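Local coordinates for uncharacterized protein (Sinorhizobium meliloti, PDB 4DNH), which is of unknown function but forms an eight-stranded TIM barrel and is grouped with the dihydrodipicolinate synthase family, consistent with an enzymatic role, at residues Val3-Pro8 against Glu357-Ala362; Ala39-Val44 against Ile278-Ala283; Thr214-Leu219 against Arg243-Lys248; Lys317-Phe322 against Ser348-Val353; Leu330-Gly335 against Thr375-Arg380. All blocks are in the same frame, centred on the assembly; numbering follows the deposited sequence.

Interaction 1: residues Val3-Pro8 against Glu357-Ala362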
# COMPACT_ATOMS: atom_id res chain seq x y z
N VAL A 3 -31.89 3.52 0.47
CA VAL A 3 -31.14 4.58 1.11
C VAL A 3 -30.69 5.62 0.08
O VAL A 3 -30.13 5.29 -0.97
CB VAL A 3 -29.92 4.04 1.88
CG1 VAL A 3 -29.18 5.18 2.58
CG2 VAL A 3 -30.34 2.98 2.90
N SER A 4 -30.96 6.88 0.41
CA SER A 4 -30.71 8.00 -0.47
C SER A 4 -29.98 9.10 0.30
O SER A 4 -30.17 9.26 1.50
CB SER A 4 -32.04 8.51 -1.05
OG SER A 4 -31.87 9.70 -1.80
N ILE A 5 -29.12 9.85 -0.39
CA ILE A 5 -28.36 10.94 0.22
C ILE A 5 -28.09 12.07 -0.79
O ILE A 5 -27.82 11.81 -1.97
CB ILE A 5 -27.05 10.42 0.88
CG1 ILE A 5 -26.27 11.56 1.55
CG2 ILE A 5 -26.17 9.67 -0.12
CD1 ILE A 5 -25.30 11.10 2.61
N ASP A 6 -28.17 13.32 -0.33
CA ASP A 6 -27.82 14.46 -1.19
C ASP A 6 -26.32 14.75 -1.11
O ASP A 6 -25.78 14.94 -0.04
CB ASP A 6 -28.65 15.69 -0.84
CG ASP A 6 -30.02 15.67 -1.49
OD1 ASP A 6 -30.24 14.90 -2.45
OD2 ASP A 6 -30.89 16.44 -1.03
N LEU A 7 -25.67 14.78 -2.27
CA LEU A 7 -24.22 14.88 -2.36
C LEU A 7 -23.80 15.98 -3.31
O LEU A 7 -24.52 16.29 -4.26
CB LEU A 7 -23.61 13.56 -2.83
CG LEU A 7 -23.77 12.32 -1.95
CD1 LEU A 7 -23.14 11.15 -2.68
CD2 LEU A 7 -23.13 12.45 -0.57
N PRO A 8 -22.62 16.58 -3.06
CA PRO A 8 -22.16 17.67 -3.93
C PRO A 8 -21.57 17.20 -5.25
O PRO A 8 -20.73 16.30 -5.28
CB PRO A 8 -21.10 18.38 -3.09
CG PRO A 8 -20.71 17.44 -2.01
CD PRO A 8 -21.77 16.39 -1.87
N GLU A 357 -17.57 11.73 -4.23
CA GLU A 357 -17.42 10.85 -5.40
C GLU A 357 -16.90 9.47 -4.98
O GLU A 357 -17.44 8.44 -5.41
CB GLU A 357 -16.56 11.48 -6.51
CG GLU A 357 -16.31 10.58 -7.72
CD GLU A 357 -17.54 10.33 -8.61
OE1 GLU A 357 -18.66 10.74 -8.22
OE2 GLU A 357 -17.38 9.72 -9.71
N LEU A 358 -15.89 9.47 -4.13
CA LEU A 358 -15.41 8.27 -3.45
C LEU A 358 -16.56 7.43 -2.85
O LEU A 358 -16.62 6.23 -3.07
CB LEU A 358 -14.39 8.65 -2.35
CG LEU A 358 -13.50 7.54 -1.78
CD1 LEU A 358 -12.21 8.11 -1.22
CD2 LEU A 358 -14.23 6.76 -0.69
N PHE A 359 -17.47 8.06 -2.13
CA PHE A 359 -18.66 7.38 -1.61
C PHE A 359 -19.52 6.72 -2.71
O PHE A 359 -19.89 5.55 -2.56
CB PHE A 359 -19.45 8.36 -0.72
CG PHE A 359 -20.76 7.84 -0.20
CD1 PHE A 359 -21.93 7.94 -0.97
CD2 PHE A 359 -20.86 7.32 1.09
CE1 PHE A 359 -23.14 7.48 -0.48
CE2 PHE A 359 -22.08 6.86 1.59
CZ PHE A 359 -23.22 6.94 0.81
N ARG A 360 -19.81 7.42 -3.81
CA ARG A 360 -20.61 6.82 -4.91
C ARG A 360 -19.92 5.64 -5.56
O ARG A 360 -20.53 4.60 -5.79
CB ARG A 360 -20.89 7.81 -6.03
CG ARG A 360 -21.54 9.12 -5.65
CD ARG A 360 -21.73 9.94 -6.92
NE ARG A 360 -22.27 11.25 -6.60
CZ ARG A 360 -21.54 12.31 -6.29
NH1 ARG A 360 -20.21 12.25 -6.25
NH2 ARG A 360 -22.15 13.46 -6.01
N LEU A 361 -18.64 5.80 -5.88
CA LEU A 361 -17.88 4.72 -6.49
C LEU A 361 -17.71 3.54 -5.51
O LEU A 361 -17.78 2.38 -5.92
CB LEU A 361 -16.54 5.21 -7.02
CG LEU A 361 -16.58 6.29 -8.13
CD1 LEU A 361 -15.21 6.92 -8.32
CD2 LEU A 361 -17.09 5.74 -9.47
N ALA A 362 -17.54 3.84 -4.22
CA ALA A 362 -17.53 2.77 -3.19
C ALA A 362 -18.86 2.02 -3.12
O ALA A 362 -18.87 0.79 -3.02
CB ALA A 362 -17.16 3.33 -1.82
O HOH W 1 -18.64 14.41 -5.79

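Interaction 2: residues Ala39-Val44 against Ile278-Ala283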
# COMPACT_ATOMS: atom_id res chain seq x y z
N ALA A 39 -1.99 -6.63 1.50
CA ALA A 39 -2.46 -5.27 1.56
C ALA A 39 -1.45 -4.40 2.32
O ALA A 39 -0.97 -4.77 3.40
CB ALA A 39 -3.83 -5.22 2.19
N ALA A 40 -1.07 -3.27 1.73
CA ALA A 40 -0.26 -2.29 2.45
C ALA A 40 -1.22 -1.52 3.36
O ALA A 40 -2.09 -0.80 2.87
CB ALA A 40 0.45 -1.35 1.49
N ALA A 41 -1.07 -1.67 4.67
CA ALA A 41 -2.11 -1.24 5.58
C ALA A 41 -1.86 0.14 6.17
O ALA A 41 -0.72 0.51 6.47
CB ALA A 41 -2.29 -2.27 6.69
N HIS A 42 -2.95 0.88 6.36
CA HIS A 42 -2.90 2.26 6.84
C HIS A 42 -2.77 2.30 8.34
O HIS A 42 -2.89 1.26 9.01
CB HIS A 42 -4.16 3.00 6.41
CG HIS A 42 -5.41 2.54 7.13
ND1 HIS A 42 -6.07 1.43 6.77
CD2 HIS A 42 -6.09 3.08 8.22
CE1 HIS A 42 -7.13 1.27 7.59
NE2 HIS A 42 -7.13 2.28 8.47
N VAL A 43 -2.53 3.50 8.88
CA VAL A 43 -2.41 3.74 10.32
C VAL A 43 -3.58 4.56 10.86
O VAL A 43 -3.96 5.56 10.27
CB VAL A 43 -1.10 4.48 10.64
CG1 VAL A 43 -1.06 4.89 12.12
CG2 VAL A 43 0.09 3.59 10.32
N VAL A 44 -4.14 4.14 11.99
CA VAL A 44 -5.15 4.92 12.69
C VAL A 44 -4.50 5.90 13.68
O VAL A 44 -3.81 5.48 14.64
CB VAL A 44 -6.15 4.03 13.43
CG1 VAL A 44 -7.29 4.87 14.04
CG2 VAL A 44 -6.70 2.99 12.47
N ILE A 278 -4.55 -0.44 -2.38
CA ILE A 278 -5.98 -0.56 -2.66
C ILE A 278 -6.60 -1.79 -1.96
O ILE A 278 -7.77 -1.77 -1.58
CB ILE A 278 -6.34 -0.48 -4.18
CG1 ILE A 278 -7.86 -0.52 -4.42
CG2 ILE A 278 -5.68 -1.61 -4.97
CD1 ILE A 278 -8.61 0.69 -3.93
N PHE A 279 -5.81 -2.85 -1.78
CA PHE A 279 -6.31 -4.05 -1.12
C PHE A 279 -6.67 -3.83 0.34
O PHE A 279 -7.46 -4.57 0.92
CB PHE A 279 -5.33 -5.20 -1.29
CG PHE A 279 -5.52 -5.95 -2.58
CD1 PHE A 279 -6.38 -5.46 -3.56
CD2 PHE A 279 -4.81 -7.11 -2.83
CE1 PHE A 279 -6.57 -6.13 -4.74
CE2 PHE A 279 -4.99 -7.79 -4.01
CZ PHE A 279 -5.87 -7.30 -4.97
N ASP A 280 -6.08 -2.80 0.93
CA ASP A 280 -6.47 -2.33 2.23
C ASP A 280 -7.93 -1.83 2.15
O ASP A 280 -8.82 -2.38 2.82
CB ASP A 280 -5.48 -1.23 2.67
CG ASP A 280 -5.99 -0.40 3.85
OD1 ASP A 280 -7.22 -0.19 3.99
OD2 ASP A 280 -5.13 0.07 4.63
N ALA A 281 -8.18 -0.82 1.30
CA ALA A 281 -9.51 -0.20 1.17
C ALA A 281 -10.64 -1.11 0.67
O ALA A 281 -11.81 -0.90 1.03
CB ALA A 281 -9.42 1.05 0.31
N ILE A 282 -10.31 -2.12 -0.14
CA ILE A 282 -11.33 -3.05 -0.64
C ILE A 282 -11.09 -4.50 -0.18
O ILE A 282 -11.53 -5.47 -0.83
CB ILE A 282 -11.46 -3.00 -2.18
CG1 ILE A 282 -10.19 -3.54 -2.84
CG2 ILE A 282 -11.78 -1.58 -2.66
CD1 ILE A 282 -10.24 -3.57 -4.36
N ALA A 283 -10.41 -4.64 0.96
CA ALA A 283 -10.05 -5.94 1.53
C ALA A 283 -11.07 -7.05 1.30
O ALA A 283 -10.70 -8.10 0.74
CB ALA A 283 -9.68 -5.81 3.01

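Interaction 3: residues Thr214-Leu219 against Arg243-Lys248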
# COMPACT_ATOMS: atom_id res chain seq x y z
N THR A 214 19.08 -1.63 -14.78
CA THR A 214 19.89 -1.67 -13.57
C THR A 214 19.19 -2.49 -12.50
O THR A 214 19.84 -3.25 -11.77
CB THR A 214 20.13 -0.25 -13.01
OG1 THR A 214 20.41 0.65 -14.09
CG2 THR A 214 21.29 -0.23 -12.03
N CYS A 215 17.87 -2.34 -12.42
CA CYS A 215 17.06 -3.01 -11.41
C CYS A 215 17.05 -4.52 -11.65
O CYS A 215 17.26 -5.31 -10.71
CB CYS A 215 15.64 -2.47 -11.43
SG CYS A 215 14.61 -3.16 -10.14
N LEU A 216 16.81 -4.91 -12.90
CA LEU A 216 16.88 -6.30 -13.32
C LEU A 216 18.23 -6.93 -13.01
O LEU A 216 18.29 -8.06 -12.52
CB LEU A 216 16.54 -6.44 -14.82
CG LEU A 216 15.06 -6.34 -15.20
CD1 LEU A 216 14.87 -6.41 -16.71
CD2 LEU A 216 14.23 -7.41 -14.51
N ASP A 217 19.31 -6.19 -13.27
CA ASP A 217 20.68 -6.66 -13.02
C ASP A 217 20.92 -7.03 -11.55
O ASP A 217 21.56 -8.05 -11.25
CB ASP A 217 21.71 -5.63 -13.51
CG ASP A 217 21.92 -5.66 -15.03
OD1 ASP A 217 21.44 -6.60 -15.71
OD2 ASP A 217 22.59 -4.74 -15.55
N VAL A 218 20.40 -6.22 -10.63
CA VAL A 218 20.48 -6.49 -9.19
C VAL A 218 19.78 -7.81 -8.82
O VAL A 218 20.36 -8.65 -8.13
CB VAL A 218 19.88 -5.34 -8.36
CG1 VAL A 218 19.91 -5.69 -6.88
CG2 VAL A 218 20.63 -4.04 -8.61
N LEU A 219 18.54 -7.98 -9.30
CA LEU A 219 17.74 -9.19 -9.05
C LEU A 219 18.39 -10.45 -9.61
O LEU A 219 18.30 -11.51 -8.98
CB LEU A 219 16.34 -9.06 -9.64
CG LEU A 219 15.57 -7.74 -9.55
CD1 LEU A 219 14.31 -7.81 -10.39
CD2 LEU A 219 15.24 -7.38 -8.11
N ARG A 243 7.98 -8.26 -15.77
CA ARG A 243 7.66 -9.57 -15.21
C ARG A 243 8.02 -10.75 -16.12
O ARG A 243 8.07 -11.90 -15.67
CB ARG A 243 6.20 -9.63 -14.77
CG ARG A 243 5.18 -9.60 -15.89
CD ARG A 243 3.79 -9.77 -15.33
NE ARG A 243 2.80 -9.75 -16.40
CZ ARG A 243 1.49 -9.63 -16.23
NH1 ARG A 243 0.96 -9.51 -15.02
NH2 ARG A 243 0.69 -9.62 -17.29
N ARG A 244 8.29 -10.46 -17.39
CA ARG A 244 8.68 -11.48 -18.38
C ARG A 244 10.20 -11.71 -18.40
O ARG A 244 10.66 -12.77 -18.83
CB ARG A 244 8.16 -11.11 -19.78
CG ARG A 244 6.64 -11.16 -19.90
CD ARG A 244 6.11 -10.44 -21.14
NE ARG A 244 4.65 -10.55 -21.23
CZ ARG A 244 3.92 -10.27 -22.31
NH1 ARG A 244 4.49 -9.88 -23.44
NH2 ARG A 244 2.61 -10.41 -22.25
N GLN A 245 10.95 -10.73 -17.91
CA GLN A 245 12.41 -10.78 -17.85
C GLN A 245 12.92 -11.19 -16.47
O GLN A 245 14.13 -11.29 -16.27
CB GLN A 245 13.02 -9.43 -18.24
CG GLN A 245 12.57 -8.89 -19.58
CD GLN A 245 13.48 -7.79 -20.08
OE1 GLN A 245 13.07 -6.64 -20.21
NE2 GLN A 245 14.74 -8.14 -20.35
N LEU A 246 12.00 -11.40 -15.53
CA LEU A 246 12.31 -11.80 -14.16
C LEU A 246 12.92 -13.22 -14.04
O LEU A 246 12.43 -14.15 -14.68
CB LEU A 246 11.04 -11.70 -13.30
CG LEU A 246 10.84 -10.60 -12.23
CD1 LEU A 246 11.50 -9.27 -12.55
CD2 LEU A 246 9.36 -10.41 -11.95
N PRO A 247 13.97 -13.39 -13.21
CA PRO A 247 14.61 -14.70 -12.97
C PRO A 247 13.68 -15.73 -12.32
O PRO A 247 12.72 -15.35 -11.65
CB PRO A 247 15.75 -14.38 -11.99
CG PRO A 247 15.95 -12.90 -12.06
CD PRO A 247 14.61 -12.32 -12.40
N LYS A 248 13.98 -17.01 -12.50
CA LYS A 248 13.26 -18.11 -11.84
C LYS A 248 13.08 -17.90 -10.31
O LYS A 248 14.05 -17.66 -9.59
CB LYS A 248 13.96 -19.45 -12.18
CG LYS A 248 14.01 -20.52 -11.08
CD LYS A 248 12.76 -21.38 -11.02
CE LYS A 248 12.85 -22.38 -9.88
NZ LYS A 248 11.56 -23.09 -9.67

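Interaction 4: residues Lys317-Phe322 against Ser348-Val353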
# COMPACT_ATOMS: atom_id res chain seq x y z
N LYS A 317 -6.06 9.25 -7.79
CA LYS A 317 -5.92 10.26 -8.83
C LYS A 317 -4.97 11.39 -8.45
O LYS A 317 -4.72 11.64 -7.25
CB LYS A 317 -7.28 10.77 -9.31
CG LYS A 317 -7.88 11.91 -8.54
CD LYS A 317 -9.26 12.11 -9.12
CE LYS A 317 -9.59 13.57 -9.30
NZ LYS A 317 -10.84 13.67 -10.11
N ALA A 318 -4.44 12.05 -9.48
CA ALA A 318 -3.51 13.16 -9.30
C ALA A 318 -4.15 14.29 -8.46
O ALA A 318 -5.30 14.66 -8.70
CB ALA A 318 -3.06 13.67 -10.66
N PRO A 319 -3.41 14.82 -7.45
CA PRO A 319 -2.07 14.39 -6.97
C PRO A 319 -2.13 13.08 -6.17
O PRO A 319 -2.76 13.01 -5.11
CB PRO A 319 -1.62 15.55 -6.07
CG PRO A 319 -2.90 16.20 -5.64
CD PRO A 319 -3.85 16.06 -6.79
N THR A 320 -1.42 12.09 -6.69
CA THR A 320 -1.53 10.70 -6.25
C THR A 320 -1.03 10.41 -4.83
O THR A 320 -1.52 9.48 -4.18
CB THR A 320 -0.85 9.79 -7.28
OG1 THR A 320 -1.62 9.86 -8.47
CG2 THR A 320 -0.81 8.35 -6.83
N ARG A 321 -0.08 11.21 -4.35
CA ARG A 321 0.49 10.98 -3.03
C ARG A 321 -0.55 11.09 -1.89
O ARG A 321 -0.26 10.71 -0.75
CB ARG A 321 1.71 11.88 -2.79
CG ARG A 321 1.44 13.38 -2.73
CD ARG A 321 2.76 14.13 -2.60
NE ARG A 321 2.62 15.60 -2.59
CZ ARG A 321 2.33 16.34 -3.66
NH1 ARG A 321 2.12 15.77 -4.83
NH2 ARG A 321 2.22 17.66 -3.55
N PHE A 322 -1.75 11.56 -2.22
CA PHE A 322 -2.80 11.77 -1.23
C PHE A 322 -3.83 10.66 -1.23
O PHE A 322 -4.85 10.76 -0.56
CB PHE A 322 -3.49 13.14 -1.41
CG PHE A 322 -2.56 14.32 -1.21
CD1 PHE A 322 -1.76 14.41 -0.08
CD2 PHE A 322 -2.49 15.33 -2.17
CE1 PHE A 322 -0.89 15.49 0.10
CE2 PHE A 322 -1.62 16.40 -1.99
CZ PHE A 322 -0.82 16.48 -0.86
N SER A 348 -7.51 16.32 5.28
CA SER A 348 -7.99 17.54 4.64
C SER A 348 -7.43 17.67 3.23
O SER A 348 -7.70 18.66 2.55
CB SER A 348 -7.58 18.77 5.47
OG SER A 348 -6.19 19.01 5.38
N ALA A 349 -6.67 16.67 2.81
CA ALA A 349 -5.95 16.75 1.54
C ALA A 349 -6.81 16.40 0.32
O ALA A 349 -6.37 16.58 -0.79
CB ALA A 349 -4.68 15.90 1.59
N ARG A 350 -8.03 15.91 0.52
CA ARG A 350 -8.97 15.72 -0.58
C ARG A 350 -10.18 16.62 -0.39
O ARG A 350 -10.61 16.83 0.75
CB ARG A 350 -9.42 14.25 -0.70
CG ARG A 350 -8.34 13.25 -1.08
CD ARG A 350 -7.62 13.57 -2.39
NE ARG A 350 -6.93 12.39 -2.93
CZ ARG A 350 -6.18 12.37 -4.04
NH1 ARG A 350 -5.96 13.47 -4.75
NH2 ARG A 350 -5.63 11.22 -4.44
N SER A 351 -10.72 17.16 -1.49
CA SER A 351 -11.90 18.02 -1.40
C SER A 351 -13.09 17.20 -0.93
O SER A 351 -13.04 15.98 -0.95
CB SER A 351 -12.21 18.66 -2.75
OG SER A 351 -12.71 17.67 -3.64
N LEU A 352 -14.14 17.87 -0.50
CA LEU A 352 -15.37 17.21 -0.13
C LEU A 352 -15.96 16.51 -1.35
O LEU A 352 -16.45 15.38 -1.25
CB LEU A 352 -16.35 18.23 0.43
CG LEU A 352 -17.72 17.69 0.84
CD1 LEU A 352 -17.59 16.73 2.03
CD2 LEU A 352 -18.69 18.83 1.14
N VAL A 353 -15.88 17.19 -2.49
CA VAL A 353 -16.38 16.71 -3.77
C VAL A 353 -15.73 15.36 -4.08
O VAL A 353 -16.38 14.45 -4.58
CB VAL A 353 -16.08 17.74 -4.90
CG1 VAL A 353 -16.20 17.10 -6.29
CG2 VAL A 353 -17.03 18.92 -4.81

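Interaction 5: residues Leu330-Gly335 against Thr375-Arg380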
# COMPACT_ATOMS: atom_id res chain seq x y z
N LEU A 330 -12.35 5.63 3.50
CA LEU A 330 -13.15 4.45 3.27
C LEU A 330 -13.19 3.57 4.53
O LEU A 330 -14.25 3.08 4.90
CB LEU A 330 -12.70 3.71 2.01
CG LEU A 330 -13.74 2.69 1.51
CD1 LEU A 330 -15.16 3.26 1.48
CD2 LEU A 330 -13.35 2.03 0.19
N ALA A 331 -12.05 3.39 5.22
CA ALA A 331 -12.06 2.73 6.52
C ALA A 331 -13.09 3.36 7.47
O ALA A 331 -13.81 2.63 8.16
CB ALA A 331 -10.68 2.73 7.16
N TYR A 332 -13.15 4.69 7.50
CA TYR A 332 -14.09 5.45 8.35
C TYR A 332 -15.53 5.19 7.97
O TYR A 332 -16.39 5.02 8.85
CB TYR A 332 -13.81 6.95 8.27
CG TYR A 332 -14.87 7.85 8.89
CD1 TYR A 332 -15.05 7.91 10.27
CD2 TYR A 332 -15.69 8.64 8.08
CE1 TYR A 332 -16.01 8.73 10.85
CE2 TYR A 332 -16.66 9.47 8.64
CZ TYR A 332 -16.81 9.51 10.02
OH TYR A 332 -17.78 10.32 10.59
N LEU A 333 -15.81 5.15 6.68
CA LEU A 333 -17.16 4.83 6.22
C LEU A 333 -17.56 3.42 6.61
O LEU A 333 -18.73 3.15 6.86
CB LEU A 333 -17.30 5.00 4.70
CG LEU A 333 -17.26 6.43 4.15
CD1 LEU A 333 -17.25 6.37 2.63
CD2 LEU A 333 -18.39 7.30 4.70
N ASN A 334 -16.58 2.51 6.65
CA ASN A 334 -16.86 1.11 6.95
C ASN A 334 -16.79 0.82 8.44
O ASN A 334 -16.88 -0.33 8.86
CB ASN A 334 -15.89 0.21 6.20
CG ASN A 334 -16.17 0.16 4.72
OD1 ASN A 334 -17.33 0.06 4.31
ND2 ASN A 334 -15.13 0.23 3.90
N GLY A 335 -16.62 1.87 9.24
CA GLY A 335 -16.66 1.74 10.70
C GLY A 335 -15.46 1.03 11.32
O GLY A 335 -15.57 0.46 12.38
N THR A 375 -23.65 5.74 5.08
CA THR A 375 -24.50 6.88 4.76
C THR A 375 -24.59 7.86 5.92
O THR A 375 -24.56 9.07 5.69
CB THR A 375 -25.90 6.44 4.30
OG1 THR A 375 -25.75 5.68 3.10
CG2 THR A 375 -26.83 7.62 4.01
N ALA A 376 -24.71 7.35 7.14
CA ALA A 376 -24.80 8.21 8.33
C ALA A 376 -23.51 8.98 8.53
O ALA A 376 -23.52 10.18 8.80
CB ALA A 376 -25.14 7.39 9.58
N ARG A 377 -22.39 8.28 8.39
CA ARG A 377 -21.08 8.89 8.48
C ARG A 377 -20.82 9.94 7.41
O ARG A 377 -20.31 11.02 7.73
CB ARG A 377 -19.99 7.83 8.52
CG ARG A 377 -19.66 7.47 9.94
CD ARG A 377 -19.23 6.05 10.13
NE ARG A 377 -19.13 5.78 11.57
CZ ARG A 377 -18.03 5.38 12.19
NH1 ARG A 377 -16.91 5.16 11.51
NH2 ARG A 377 -18.06 5.18 13.50
N MSE A 378 -21.21 9.66 6.17
CA MSE A 378 -21.18 10.66 5.11
C MSE A 378 -22.02 11.87 5.47
O MSE A 378 -21.62 13.00 5.19
CB MSE A 378 -21.62 10.09 3.76
CG MSE A 378 -21.40 11.10 2.62
SE MSE A 378 -19.53 11.19 1.97
CE MSE A 378 -19.30 13.14 2.06
N ARG A 379 -23.17 11.64 6.08
CA ARG A 379 -24.04 12.75 6.50
C ARG A 379 -23.36 13.63 7.54
O ARG A 379 -23.48 14.85 7.47
CB ARG A 379 -25.38 12.24 7.03
CG ARG A 379 -26.56 12.36 6.08
CD ARG A 379 -27.29 11.02 6.00
NE ARG A 379 -28.74 11.15 5.90
CZ ARG A 379 -29.43 11.26 4.76
NH1 ARG A 379 -28.80 11.29 3.59
NH2 ARG A 379 -30.75 11.36 4.79
N ARG A 380 -22.64 13.01 8.48
CA ARG A 380 -21.94 13.76 9.52
C ARG A 380 -20.81 14.59 8.94
O ARG A 380 -20.53 15.70 9.42
CB ARG A 380 -21.40 12.84 10.63
CG ARG A 380 -22.34 12.72 11.83
CD ARG A 380 -21.64 12.26 13.10
NE ARG A 380 -21.74 10.81 13.32
CZ ARG A 380 -20.71 9.97 13.33
NH1 ARG A 380 -19.46 10.39 13.15
NH2 ARG A 380 -20.93 8.67 13.53

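Interaction 1: residues Val3-Pro8 against Glu357-Ala362
Ile5 and Leu7 of strand 4-9 turn toward helix 352-364 and meet its residues Phe359 and Arg360. Ile5 crosses Phe359 obliquely, its branch methyl CG2 lying 3.8 Å from CE1 of the Phe359 ring. Leu7 comes in at about a right angle to Phe359, with its CD1 3.8 Å from CD1 of the Phe359 ring. Leu7 and Arg360 reach toward each other tip to tip, and the same Leu7 methyl lies over one face of the Arg360 guanidinium, offset to the rim. The Arg360 chain is extended from CG to NE (chi2 -180°, chi3 -176°). Arg360 NH2 donates to Pro8 O (3.3 Å) in a nearly straight bond (170°). The oxygen lies in the guanidinium plane, while the donor stands above the carbonyl plane. A water bridges the same two groups, donating to Pro8 O (2.9 Å) and accepting from Arg360 NH1 (2.7 Å). One turn back, Glu357 OE1 pairs with Arg360 NH1 in a salt bridge of 2.9 Å, using its anti lone pair and tilted from the guanidinium plane. Leu7 and Arg360 also touch Tyr16 of strand 12-17, and Ile5 reaches Met378 of helix 371-384. The arrangement is that of an N-terminal beta hairpin, strands 4-9 and 12-17, laid with one face on C-terminal helices outside the closed barrel sheet.

Interaction 2: residues Ala39-Val44 against Ile278-Ala283
Asp280 OD2 is gripped by two donors of one residue, the ring and the backbone of His42. His42 ND1 donates to it over 2.7 Å along a nearly straight path (166°), meeting the syn lone pair of Asp280 OD2, and the oxygen lies in the plane of the imidazole. The backbone N of His42 reaches Asp280 OD2 at 2.9 Å, nearly along its C-O axis and with a more bent N-H geometry. With CG between its backbone N and carbonyl carbon (chi1 70°), His42 folds its ring toward the carboxylate; the two planes are 41° apart. The contact sits where the TIM barrel closes: residues 39-44 leave the end of the first strand, 37-40, and the short helix 278-281 follows the eighth, 273-276. Nearer the strand, Ala39 meets Phe279 and Asp280. Ala39 CB lies 3.5 Å from Asp280 N and 3.8 Å from Phe279 CB, while Ala40 O is 3.4 Å from Asp280 CB. The far nitrogen of the imidazole, His42 NE2, makes a weak hydrogen bond to Gln337 OE1, and the His42 ring meets Phe67 of helix 61-73. Val328 and Ala331 of helix 323-333 also touch His42.

Interaction 3: residues Thr214-Leu219 against Arg243-Lys248
Two successive beta-alpha units of the TIM barrel meet on its outer layer where Leu216 and Leu219 of helix 208-221 face Gln245, Leu246 and Pro247, in the loop that links helix 236-243 to strand 251-254. Leu246 occupies the middle of the contact. Its methyl CD1 touches both leucines of the helix, lying 3.8 Å from Leu216 CD2 and 3.8 Å from Leu219 CD1. The Leu246 side chain crosses that of Leu216 at about a right angle and that of Leu219 obliquely. The other branch of Leu216 meets Gln245: Leu216 CD1 sits 3.9 Å from Gln245 CB and 3.9 Å from the amide carbon CD of Gln245, and the two side chains cross at about a right angle. The first torsion of Leu216 (chi1 -77°) puts CG beside the backbone N, anti to the carbonyl carbon. At the other end of the contact Pro247 CG lies 4.1 Å from Leu219 O. Leu219 and Leu246 both also touch Ile229 of strand 226-232, whereas Gln245 is exposed to solvent. Leu216, Leu219, Leu246 and Pro247 offer methyl and methylene groups, and the amide of Gln245 meets only a methyl in this contact. The joint between helix and loop therefore rests on dispersion and the exclusion of water, with no directional bond to fix its register.

Interaction 4: residues Lys317-Phe322 against Ser348-Val353
Arg350 reaches from just before helix 352-364, whose N-cap is Ser351, to the turn at Lys317-Phe322 that follows helix 308-315 on the outside of the TIM barrel. Its guanidinium is the tightly held part. Arg350 NH2 donates to Lys317 O at 3.0 Å, on a lone pair in the carbonyl plane and near the plane of the guanidinium; Arg350 NH1 adds a weak bond to Lys317 O (3.3 Å). Outside the two segments, NH2 also donates to Ile315 O at the end of helix 308-315, which would suit a positive charge. Phe322 CB covers the centre of one guanidinium face, 3.8 Å from Arg350 CZ. The Pro319 ring, entered through a cis peptide bond, slides past Arg350 in the opposite direction, with Pro319 CD 3.9 Å from Arg350 NH1. The solvent side is looser: the Lys317 side chain leads off away from the arginine, and Ala318 points away. The Phe322 ring is layered between two neighbours: Arg321 CG stands over the centre of one face, and on the opposite face the methyl CB of Ala349 makes a CH-pi contact 4.0 Å from the centroid of the Phe322 ring.

Interaction 5: residues Leu330-Gly335 against Thr375-Arg380
Tyr332 holds CG anti to its backbone N (chi1 169°), and Arg377 bends at chi2 (148°), where CD is placed; the phenol ring and the arginine chain cross obliquely. Arg377 CD stands over one face of the ring, offset toward the rim, with Arg377 CG 3.5 Å from Tyr332 CZ and Arg377 CB 3.7 Å from Tyr332 CE2. The guanidinium lies near Tyr332 CD1 and CE1, its plane 26° from that of the ring. Arg377 NH1 donates to Tyr332 O at 2.7 Å, in the carbonyl plane and close to the guanidinium plane. That oxygen is doubly used, since Gly335 N also donates to it. Gly335 passes nearby, its CA 3.5 Å from Arg377 NH1. Arg377 has further partners outside the two segments: NH1 donates to Gln337 O and NH2 forms a salt bridge with Asp338. Its positive charge lies at the C-terminal end of helix 323-333, where the helix dipole would favour it. Leu333 CD2 lies 4.0 Å from Met378 N and also touches the chain of Met378, a selenomethionine; Phe359 of helix 352-364 packs against both residues. At the tyrosine tip, Arg380 NH1 approaches the OH near the ring plane, but the angle is too poor for a hydrogen bond. The end of helix 323-333 is a Schellman motif (Leu336 N to Ala331 O, Gly335 N to Tyr332 O) with Gly335 at positive phi as C-prime residue, and its Tyr332 O also accepts from Arg377 of helix 371-384.

How the interactions relate
Interaction 1 encloses interactions 2, 3 and 4 along the chain and crosses interaction 5; interaction 3 is nested in 2, which closes before 4 and 5 open. Interactions 1, 4 and 5 form a connected group around the C-terminal helices: 1 and 4 share helix 352-364, their centres about 17 Å apart, 1 and 5 lie about 11 Å apart between centres and touch, and 4 meets 5 through Leu352 on Met378. Interaction 2, at the closure of the barrel, touches interaction 5 through His42 on Ala331 and Ala281 on Leu330. Interaction 3 stands alone, its centre about 43 Å from those of 1 and 5. The N-terminal hairpin is thus tied to the last helices.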